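Local coordinates for conserved protein (Methanosarcina mazei, PDB 2NR4), which binds flavin mononucleotide in a split-barrel-like domain of the FMN-binding clan, although its cellular function remains unknown, at residues P56-K62 with Q132-L138; V163-T167 with A203-I207; I34-F39 with F108-L113. All coordinates share one frame. Residue numbers count along the deposited sequence, not the author numbering.

Contact 1. Residues P56-K62 with Q132-L138; sequences PFVRLFK and QSLVADL. With FMN (flavin mononucleotide), chain C.
Antiparallel strand pairing in a closed six-stranded FMN-binding barrel is illustrated by P56-K62 and Q132-L138; 57-61 and 133-138 are extended, their short axes 4.5 Å and directions 159° apart. F57, R59, F61, S133, V135 and D137 share one face, V58, L60, L134 and A136 the other. Q132, entering from a turn, accepts at O a weak hydrogen bond from K62 N (3.3 Å). S133 faces F61 in a non-hydrogen-bonded pair, CA to CA 4.7 Å. L134 and L60 are hydrogen-bonded, L60 N to L134 O and L134 N to L60 O both 2.8 Å. V135 (chi1 t) lies opposite R59, its CG1 4.0 Å from F57 CD1. A136 and V58 likewise: V58 N to A136 O (2.9 Å) and A136 N to V58 O (3.2 Å). D137, opposite F57, salt-bridges R128. L138 N reaches P56 O at 2.9 Å. The other edge of 57-61 binds the flavin pyrimidine: FMN N3 donates to R59 O (2.8 Å), and F61 N to FMN O2 (2.7 Å).

Contact 2. Residues V163-T167 with A203-I207; sequences VLEAT and AMKLI
Near-parallel helices can meet through a small apolar patch, as V163-T167 and A203-I207 illustrate. Both segments are regular alpha-helix, running nearly parallel at 8° with their short axes 10.3 Å apart; V163 and M204 have CA atoms 6.4 Å apart, T167 and I207 6.9 Å. V163 (chi1 t) sets CG1 3.8 Å from A203 CB and CG2 4.3 Å from M204 SD. E165 forms a salt bridge with R158 of the second subunit. A166 points toward the partner helix, its CB 3.8 Å from both M204 SD and I207 CD1, with M204 in m,m,m, which brings its SD nearer, and I207 in m,t. T167 CG2 lies 3.5 Å from I207 CD1, the closest approach in this essentially apolar contact. T167 also touches FMN, so the helical packing reaches the flavin pocket. Helix 84-92 meets V163 and T167 through V88, while helix 179-195 covers A166 with Y188 and M204 with E189 and A192, completing a helical cluster beside the barrel.

Contact 3. Residues I34-F39 with F108-L113; sequences IASTGF and FKFPVL
Packing between strands of different sheets can rely on side chains where backbone pairing is absent, and the aromatic centre of I34-F39 and F108-L113 shows how. F110 (chi1 t) directs its ring edge at the face of F39 (chi1 m) in a T-shaped stack, centroids 5.0 Å apart and planes at 80°; F39 CZ lies 3.7 Å from F110 CD1. F39 CE1 also meets F108 CB at 3.7 Å, and F110 CZ reaches T37 CA at 3.7 Å. G38, at phi/psi 98/83, turns the chain out of strand 34-37, its O 3.7 Å from P111 CG. At the far end I34 CG2 touches L113 CD1 at 3.7 Å. The strand portions 34-37 and 110-113 run roughly antiparallel at 153°, axes 6.2 Å apart, with S36 and V112 CA atoms 5.7 Å apart. Outward lies the polar link: S36 (chi1 p) donates from OG to P111 O at 2.7 Å, and N79 of strand 75-79 also hydrogen-bonds to S36 OG. Between these segments the join is apolar packing plus one side-chain-to-backbone hydrogen bond, with N79 also bonded to L113 N, so it probably depends more on which side chains are present than regular strand pairing does.

How the contacts relate
The three contacts show how the chemistry of an interface follows its place in the fold. Contacts 1 and 3 both reach the barrel sheet and alternate along the chain, their centres about 17 Å apart; contact 1 joins two barrel strands through their backbones, whereas contact 3 brings a separate small sheet to the barrel mainly through side chains. Contact 2 follows both in sequence, belongs to the C-terminal helices, and lies with its centre about 24 Å from each of the others. Contacts 2 and 3 are buried, while contact 1 mixes buried and exposed residues. FMN bridges contacts 1 and 2: strand 57-61 supplies backbone hydrogen bonds, and T167 touches the flavin from the helical side.

Contact 1. Residues P56-K62 with Q132-L138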
loop_
_atom_site.group_PDB
_atom_site.type_symbol
_atom_site.label_atom_id
_atom_site.label_comp_id
_atom_site.label_asym_id
_atom_site.label_seq_id
_atom_site.Cartn_x
_atom_site.Cartn_y
_atom_site.Cartn_z
ATOM N N PRO A 56 17.950 5.433 9.417
ATOM C CA PRO A 56 17.497 4.342 8.550
ATOM C C PRO A 56 18.688 3.554 8.079
ATOM O O PRO A 56 19.833 4.087 8.101
ATOM C CB PRO A 56 16.853 5.032 7.364
ATOM C CG PRO A 56 17.118 6.475 7.485
ATOM C CD PRO A 56 17.701 6.763 8.839
ATOM N N PHE A 57 18.441 2.311 7.666
ATOM C CA PHE A 57 19.494 1.458 7.119
ATOM C C PHE A 57 18.978 0.497 6.051
ATOM O O PHE A 57 17.760 0.328 5.883
ATOM C CB PHE A 57 20.222 0.674 8.182
ATOM C CG PHE A 57 19.373 -0.333 8.932
ATOM C CD1 PHE A 57 19.419 -1.672 8.588
ATOM C CD2 PHE A 57 18.617 0.065 10.037
ATOM C CE1 PHE A 57 18.654 -2.613 9.294
ATOM C CE2 PHE A 57 17.854 -0.869 10.762
ATOM C CZ PHE A 57 17.886 -2.193 10.392
ATOM N N VAL A 58 19.915 -0.102 5.323
ATOM C CA VAL A 58 19.555 -1.041 4.255
ATOM C C VAL A 58 20.327 -2.316 4.443
ATOM O O VAL A 58 21.428 -2.306 4.984
ATOM C CB VAL A 58 19.787 -0.499 2.770
ATOM C CG1 VAL A 58 18.828 0.557 2.409
ATOM C CG2 VAL A 58 21.247 -0.019 2.542
ATOM N N ARG A 59 19.737 -3.430 3.992
ATOM C CA ARG A 59 20.432 -4.699 4.017
ATOM C C ARG A 59 20.413 -5.083 2.565
ATOM O O ARG A 59 19.338 -5.335 2.004
ATOM C CB ARG A 59 19.671 -5.767 4.830
ATOM C CG ARG A 59 19.444 -5.469 6.296
ATOM C CD ARG A 59 19.096 -6.772 7.100
ATOM N NE ARG A 59 18.837 -6.499 8.530
ATOM C CZ ARG A 59 19.708 -6.686 9.524
ATOM N NH1 ARG A 59 20.907 -7.197 9.293
ATOM N NH2 ARG A 59 19.365 -6.381 10.775
ATOM N N LEU A 60 21.573 -5.060 1.934
ATOM C CA LEU A 60 21.662 -5.405 0.519
ATOM C C LEU A 60 22.266 -6.807 0.321
ATOM O O LEU A 60 23.326 -7.123 0.847
ATOM C CB LEU A 60 22.500 -4.366 -0.224
ATOM C CG LEU A 60 22.294 -2.891 0.084
ATOM C CD1 LEU A 60 23.435 -2.073 -0.485
ATOM C CD2 LEU A 60 20.988 -2.436 -0.550
ATOM N N PHE A 61 21.584 -7.645 -0.448
ATOM C CA PHE A 61 22.103 -8.937 -0.851
ATOM C C PHE A 61 23.398 -8.773 -1.647
ATOM O O PHE A 61 23.480 -7.965 -2.578
ATOM C CB PHE A 61 21.050 -9.691 -1.675
ATOM C CG PHE A 61 19.886 -10.176 -0.855
ATOM C CD1 PHE A 61 20.096 -11.026 0.237
ATOM C CD2 PHE A 61 18.590 -9.795 -1.168
ATOM C CE1 PHE A 61 19.022 -11.488 1.007
ATOM C CE2 PHE A 61 17.515 -10.233 -0.406
ATOM C CZ PHE A 61 17.726 -11.086 0.691
ATOM N N LYS A 62 24.433 -9.503 -1.247
ATOM C CA LYS A 62 25.714 -9.345 -1.893
ATOM C C LYS A 62 25.614 -9.836 -3.336
ATOM O O LYS A 62 24.934 -10.825 -3.606
ATOM C CB LYS A 62 26.803 -10.119 -1.144
ATOM C CG LYS A 62 27.190 -9.544 0.196
ATOM C CD LYS A 62 28.430 -10.234 0.786
ATOM C CE LYS A 62 28.058 -11.057 2.019
ATOM N NZ LYS A 62 29.243 -11.593 2.764
ATOM N N GLN A 132 24.958 -12.969 4.604
ATOM C CA GLN A 132 25.270 -12.865 3.190
ATOM C C GLN A 132 24.773 -11.509 2.655
ATOM O O GLN A 132 24.324 -11.372 1.494
ATOM C CB GLN A 132 24.725 -14.094 2.456
ATOM C CG GLN A 132 24.939 -15.389 3.295
ATOM C CD GLN A 132 25.247 -16.641 2.480
ATOM O OE1 GLN A 132 24.907 -16.738 1.291
ATOM N NE2 GLN A 132 25.892 -17.618 3.128
ATOM N N SER A 133 24.897 -10.502 3.527
ATOM C CA SER A 133 24.377 -9.170 3.272
ATOM C C SER A 133 25.382 -8.088 3.610
ATOM O O SER A 133 26.295 -8.296 4.419
ATOM C CB SER A 133 23.121 -8.908 4.104
ATOM O OG SER A 133 21.972 -9.343 3.410
ATOM N N LEU A 134 25.225 -6.946 2.949
ATOM C CA LEU A 134 25.954 -5.762 3.326
ATOM C C LEU A 134 24.940 -4.826 3.960
ATOM O O LEU A 134 23.928 -4.479 3.343
ATOM C CB LEU A 134 26.561 -5.113 2.102
ATOM C CG LEU A 134 27.237 -3.772 2.387
ATOM C CD1 LEU A 134 28.633 -4.008 3.046
ATOM C CD2 LEU A 134 27.331 -2.963 1.099
ATOM N N VAL A 135 25.214 -4.423 5.193
ATOM C CA VAL A 135 24.356 -3.466 5.892
ATOM C C VAL A 135 25.065 -2.110 5.859
ATOM O O VAL A 135 26.303 -2.043 5.991
ATOM C CB VAL A 135 24.064 -3.920 7.307
ATOM C CG1 VAL A 135 23.133 -2.943 8.015
ATOM C CG2 VAL A 135 23.447 -5.323 7.289
ATOM N N ALA A 136 24.282 -1.072 5.633
ATOM C CA ALA A 136 24.733 0.329 5.681
ATOM C C ALA A 136 23.678 1.209 6.337
ATOM O O ALA A 136 22.484 1.071 6.055
ATOM C CB ALA A 136 25.022 0.843 4.269
ATOM N N ASP A 137 24.108 2.135 7.193
ATOM C CA ASP A 137 23.196 3.173 7.667
ATOM C C ASP A 137 23.147 4.288 6.635
ATOM O O ASP A 137 24.054 4.370 5.773
ATOM C CB ASP A 137 23.649 3.685 9.038
ATOM C CG ASP A 137 23.851 2.559 10.016
ATOM O OD1 ASP A 137 22.902 1.766 10.197
ATOM O OD2 ASP A 137 24.964 2.419 10.591
ATOM N N LEU A 138 22.115 5.130 6.704
ATOM C CA LEU A 138 21.840 6.141 5.710
ATOM C C LEU A 138 21.740 7.539 6.289
ATOM O O LEU A 138 20.944 7.791 7.206
ATOM C CB LEU A 138 20.533 5.842 4.978
ATOM C CG LEU A 138 20.477 4.486 4.235
ATOM C CD1 LEU A 138 19.106 4.323 3.625
ATOM C CD2 LEU A 138 21.552 4.368 3.136
HETATM N N1 FMN C . 17.224 -6.743 -2.257
HETATM C C2 FMN C . 18.084 -6.317 -1.267
HETATM O O2 FMN C . 19.283 -6.557 -1.390
HETATM N N3 FMN C . 17.601 -5.669 -0.151
HETATM C C4 FMN C . 16.243 -5.417 -0.024
HETATM O O4 FMN C . 15.824 -4.661 0.843
HETATM C C4A FMN C . 15.370 -5.834 -1.026
HETATM N N5 FMN C . 14.008 -5.602 -0.918
HETATM C C5A FMN C . 13.138 -6.000 -1.924
HETATM C C6 FMN C . 11.766 -5.740 -1.806
HETATM C C7 FMN C . 10.888 -6.131 -2.807
HETATM C C7M FMN C . 9.417 -5.896 -2.606
HETATM C C8 FMN C . 11.394 -6.812 -3.935
HETATM C C8M FMN C . 10.536 -7.111 -5.105
HETATM C C9 FMN C . 12.764 -7.082 -4.059
HETATM C C9A FMN C . 13.644 -6.658 -3.046
HETATM N N10 FMN C . 15.014 -6.907 -3.144
HETATM C C10 FMN C . 15.871 -6.501 -2.143
HETATM C "C1'" FMN C . 15.547 -7.753 -4.261
HETATM C "C2'" FMN C . 16.103 -6.830 -5.339
HETATM O "O2'" FMN C . 15.136 -5.874 -5.685
HETATM C "C3'" FMN C . 16.391 -7.661 -6.568
HETATM O "O3'" FMN C . 17.383 -8.618 -6.238
HETATM C "C4'" FMN C . 16.810 -6.783 -7.746
HETATM O "O4'" FMN C . 16.768 -7.627 -8.869
HETATM C "C5'" FMN C . 18.215 -6.194 -7.564
HETATM O "O5'" FMN C . 18.704 -5.698 -8.793
HETATM P P FMN C . 20.097 -4.884 -8.981
HETATM O O1P FMN C . 21.144 -5.953 -9.337
HETATM O O2P FMN C . 20.488 -4.245 -7.629
HETATM O O3P FMN C . 19.910 -3.928 -10.161
#

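Contact 2. Residues V163-T167 with A203-I207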
loop_
_atom_site.group_PDB
_atom_site.type_symbol
_atom_site.label_atom_id
_atom_site.label_comp_id
_atom_site.label_asym_id
_atom_site.label_seq_id
_atom_site.Cartn_x
_atom_site.Cartn_y
_atom_site.Cartn_z
ATOM N N VAL A 163 1.088 -7.891 -6.354
ATOM C CA VAL A 163 2.211 -7.700 -7.292
ATOM C C VAL A 163 3.536 -7.620 -6.534
ATOM O O VAL A 163 4.493 -8.282 -6.923
ATOM C CB VAL A 163 2.055 -6.420 -8.165
ATOM C CG1 VAL A 163 3.382 -6.138 -8.979
ATOM C CG2 VAL A 163 0.865 -6.593 -9.122
ATOM N N LEU A 164 3.565 -6.869 -5.426
ATOM C CA LEU A 164 4.745 -6.751 -4.578
ATOM C C LEU A 164 5.188 -8.140 -4.073
ATOM O O LEU A 164 6.379 -8.498 -4.128
ATOM C CB LEU A 164 4.403 -5.873 -3.378
ATOM C CG LEU A 164 5.394 -4.833 -2.934
ATOM C CD1 LEU A 164 5.715 -3.936 -4.168
ATOM C CD2 LEU A 164 4.757 -3.974 -1.772
ATOM N N GLU A 165 4.240 -8.904 -3.523
ATOM C CA GLU A 165 4.539 -10.235 -3.026
ATOM C C GLU A 165 5.015 -11.128 -4.154
ATOM O O GLU A 165 6.041 -11.831 -3.992
ATOM C CB GLU A 165 3.314 -10.861 -2.315
ATOM C CG GLU A 165 2.911 -10.111 -1.041
ATOM C CD GLU A 165 4.024 -10.024 -0.001
ATOM O OE1 GLU A 165 4.675 -11.046 0.262
ATOM O OE2 GLU A 165 4.287 -8.921 0.524
ATOM N N ALA A 166 4.325 -11.092 -5.288
ATOM C CA ALA A 166 4.689 -11.953 -6.438
ATOM C C ALA A 166 6.112 -11.686 -6.899
ATOM O O ALA A 166 6.822 -12.621 -7.318
ATOM C CB ALA A 166 3.703 -11.769 -7.603
ATOM N N THR A 167 6.535 -10.424 -6.871
ATOM C CA THR A 167 7.910 -10.066 -7.261
ATOM C C THR A 167 8.915 -10.681 -6.271
ATOM O O THR A 167 9.924 -11.238 -6.685
ATOM C CB THR A 167 8.145 -8.532 -7.400
ATOM O OG1 THR A 167 8.012 -7.894 -6.112
ATOM C CG2 THR A 167 7.117 -7.931 -8.332
ATOM N N ALA A 203 1.625 -5.568 -14.836
ATOM C CA ALA A 203 2.767 -5.937 -13.989
ATOM C C ALA A 203 2.913 -7.441 -13.816
ATOM O O ALA A 203 4.005 -7.979 -13.955
ATOM C CB ALA A 203 2.686 -5.239 -12.620
ATOM N N MET A 204 1.801 -8.126 -13.557
ATOM C CA MET A 204 1.823 -9.576 -13.439
ATOM C C MET A 204 2.291 -10.230 -14.721
ATOM O O MET A 204 3.075 -11.171 -14.677
ATOM C CB MET A 204 0.443 -10.120 -13.058
ATOM C CG MET A 204 0.103 -9.978 -11.589
ATOM S SD MET A 204 1.325 -10.625 -10.403
ATOM C CE MET A 204 1.487 -12.261 -10.838
ATOM N N LYS A 205 1.832 -9.734 -15.863
ATOM C CA LYS A 205 2.275 -10.258 -17.159
ATOM C C LYS A 205 3.795 -10.134 -17.301
ATOM O O LYS A 205 4.467 -11.055 -17.789
ATOM C CB LYS A 205 1.573 -9.518 -18.297
ATOM C CG LYS A 205 0.976 -10.430 -19.405
ATOM C CD LYS A 205 0.128 -9.616 -20.408
ATOM C CE LYS A 205 -1.162 -10.355 -20.832
ATOM N NZ LYS A 205 -1.177 -10.971 -22.215
ATOM N N LEU A 206 4.352 -9.011 -16.842
ATOM C CA LEU A 206 5.797 -8.839 -16.867
ATOM C C LEU A 206 6.553 -9.828 -15.993
ATOM O O LEU A 206 7.674 -10.249 -16.351
ATOM C CB LEU A 206 6.201 -7.396 -16.552
ATOM C CG LEU A 206 5.777 -6.296 -17.540
ATOM C CD1 LEU A 206 6.364 -4.985 -17.043
ATOM C CD2 LEU A 206 6.260 -6.562 -18.984
ATOM N N ILE A 207 5.984 -10.181 -14.838
ATOM C CA ILE A 207 6.590 -11.200 -13.960
ATOM C C ILE A 207 6.681 -12.566 -14.658
ATOM O O ILE A 207 7.731 -13.239 -14.597
ATOM C CB ILE A 207 5.867 -11.329 -12.569
ATOM C CG1 ILE A 207 6.137 -10.076 -11.725
ATOM C CG2 ILE A 207 6.407 -12.511 -11.802
ATOM C CD1 ILE A 207 5.206 -9.849 -10.511
#

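Contact 3. Residues I34-F39 with F108-L113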
loop_
_atom_site.group_PDB
_atom_site.type_symbol
_atom_site.label_atom_id
_atom_site.label_comp_id
_atom_site.label_asym_id
_atom_site.label_seq_id
_atom_site.Cartn_x
_atom_site.Cartn_y
_atom_site.Cartn_z
ATOM N N ILE A 34 12.041 2.073 -4.563
ATOM C CA ILE A 34 13.014 1.653 -5.569
ATOM C C ILE A 34 14.280 2.473 -5.332
ATOM O O ILE A 34 14.250 3.690 -5.321
ATOM C CB ILE A 34 12.441 1.884 -6.960
ATOM C CG1 ILE A 34 11.247 0.914 -7.149
ATOM C CG2 ILE A 34 13.566 1.706 -8.039
ATOM C CD1 ILE A 34 10.386 1.269 -8.292
ATOM N N ALA A 35 15.394 1.798 -5.164
ATOM C CA ALA A 35 16.642 2.491 -4.858
ATOM C C ALA A 35 17.348 2.800 -6.166
ATOM O O ALA A 35 17.524 1.887 -6.971
ATOM C CB ALA A 35 17.503 1.596 -4.045
ATOM N N SER A 36 17.768 4.056 -6.356
ATOM C CA SER A 36 18.602 4.390 -7.552
ATOM C C SER A 36 20.054 4.519 -7.098
ATOM O O SER A 36 20.338 5.095 -6.043
ATOM C CB SER A 36 18.146 5.685 -8.244
ATOM O OG SER A 36 17.940 6.751 -7.328
ATOM N N THR A 37 20.982 4.010 -7.904
ATOM C CA THR A 37 22.402 4.070 -7.536
ATOM C C THR A 37 23.168 4.269 -8.860
ATOM O O THR A 37 22.578 4.135 -9.930
ATOM C CB THR A 37 22.903 2.745 -6.924
ATOM O OG1 THR A 37 22.545 1.605 -7.747
ATOM C CG2 THR A 37 22.452 2.530 -5.438
ATOM N N GLY A 38 24.470 4.539 -8.785
ATOM C CA GLY A 38 25.303 4.496 -9.990
ATOM C C GLY A 38 25.527 5.849 -10.612
ATOM O O GLY A 38 24.832 6.229 -11.532
ATOM N N PHE A 39 26.499 6.563 -10.069
ATOM C CA PHE A 39 26.998 7.805 -10.611
ATOM C C PHE A 39 27.234 7.672 -12.113
ATOM O O PHE A 39 26.704 8.473 -12.898
ATOM C CB PHE A 39 28.318 8.175 -9.898
ATOM C CG PHE A 39 28.145 8.992 -8.642
ATOM C CD1 PHE A 39 27.790 10.344 -8.709
ATOM C CD2 PHE A 39 28.410 8.434 -7.382
ATOM C CE1 PHE A 39 27.657 11.115 -7.532
ATOM C CE2 PHE A 39 28.276 9.192 -6.199
ATOM C CZ PHE A 39 27.905 10.538 -6.282
ATOM N N PHE A 108 28.750 16.950 -7.170
ATOM C CA PHE A 108 28.347 15.846 -8.046
ATOM C C PHE A 108 26.828 15.707 -8.009
ATOM O O PHE A 108 26.158 16.059 -7.036
ATOM C CB PHE A 108 29.041 14.496 -7.737
ATOM C CG PHE A 108 30.574 14.556 -7.673
ATOM C CD1 PHE A 108 31.313 15.362 -8.547
ATOM C CD2 PHE A 108 31.271 13.764 -6.746
ATOM C CE1 PHE A 108 32.717 15.400 -8.472
ATOM C CE2 PHE A 108 32.669 13.794 -6.670
ATOM C CZ PHE A 108 33.391 14.612 -7.535
ATOM N N LYS A 109 26.298 15.234 -9.121
ATOM C CA LYS A 109 24.887 15.021 -9.282
ATOM C C LYS A 109 24.657 13.573 -8.885
ATOM O O LYS A 109 25.621 12.838 -8.678
ATOM C CB LYS A 109 24.510 15.259 -10.745
ATOM C CG LYS A 109 23.831 16.599 -11.020
ATOM C CD LYS A 109 24.673 17.780 -10.600
ATOM C CE LYS A 109 23.933 19.093 -10.832
ATOM N NZ LYS A 109 24.662 20.239 -10.195
ATOM N N PHE A 110 23.398 13.173 -8.748
ATOM C CA PHE A 110 23.080 11.757 -8.490
ATOM C C PHE A 110 21.714 11.383 -9.117
ATOM O O PHE A 110 20.780 12.173 -9.069
ATOM C CB PHE A 110 23.131 11.491 -6.969
ATOM C CG PHE A 110 23.232 10.031 -6.619
ATOM C CD1 PHE A 110 24.448 9.355 -6.739
ATOM C CD2 PHE A 110 22.092 9.326 -6.245
ATOM C CE1 PHE A 110 24.549 8.018 -6.461
ATOM C CE2 PHE A 110 22.175 7.974 -5.975
ATOM C CZ PHE A 110 23.384 7.322 -6.068
ATOM N N PRO A 111 21.599 10.185 -9.713
ATOM C CA PRO A 111 20.384 9.815 -10.417
ATOM C C PRO A 111 19.213 9.463 -9.463
ATOM O O PRO A 111 19.409 8.692 -8.505
ATOM C CB PRO A 111 20.798 8.544 -11.144
ATOM C CG PRO A 111 21.853 7.945 -10.300
ATOM C CD PRO A 111 22.614 9.120 -9.786
ATOM N N VAL A 112 18.044 10.021 -9.748
ATOM C CA VAL A 112 16.768 9.583 -9.109
ATOM C C VAL A 112 15.798 9.278 -10.241
ATOM O O VAL A 112 16.058 9.670 -11.382
ATOM C CB VAL A 112 16.222 10.636 -8.131
ATOM C CG1 VAL A 112 17.197 10.861 -6.960
ATOM C CG2 VAL A 112 15.875 11.969 -8.833
ATOM N N LEU A 113 14.710 8.561 -9.960
ATOM C CA LEU A 113 13.714 8.292 -10.995
ATOM C C LEU A 113 12.879 9.522 -11.324
ATOM O O LEU A 113 12.413 10.219 -10.428
ATOM C CB LEU A 113 12.792 7.141 -10.601
ATOM C CG LEU A 113 13.517 5.807 -10.391
ATOM C CD1 LEU A 113 12.501 4.744 -9.912
ATOM C CD2 LEU A 113 14.167 5.346 -11.678
#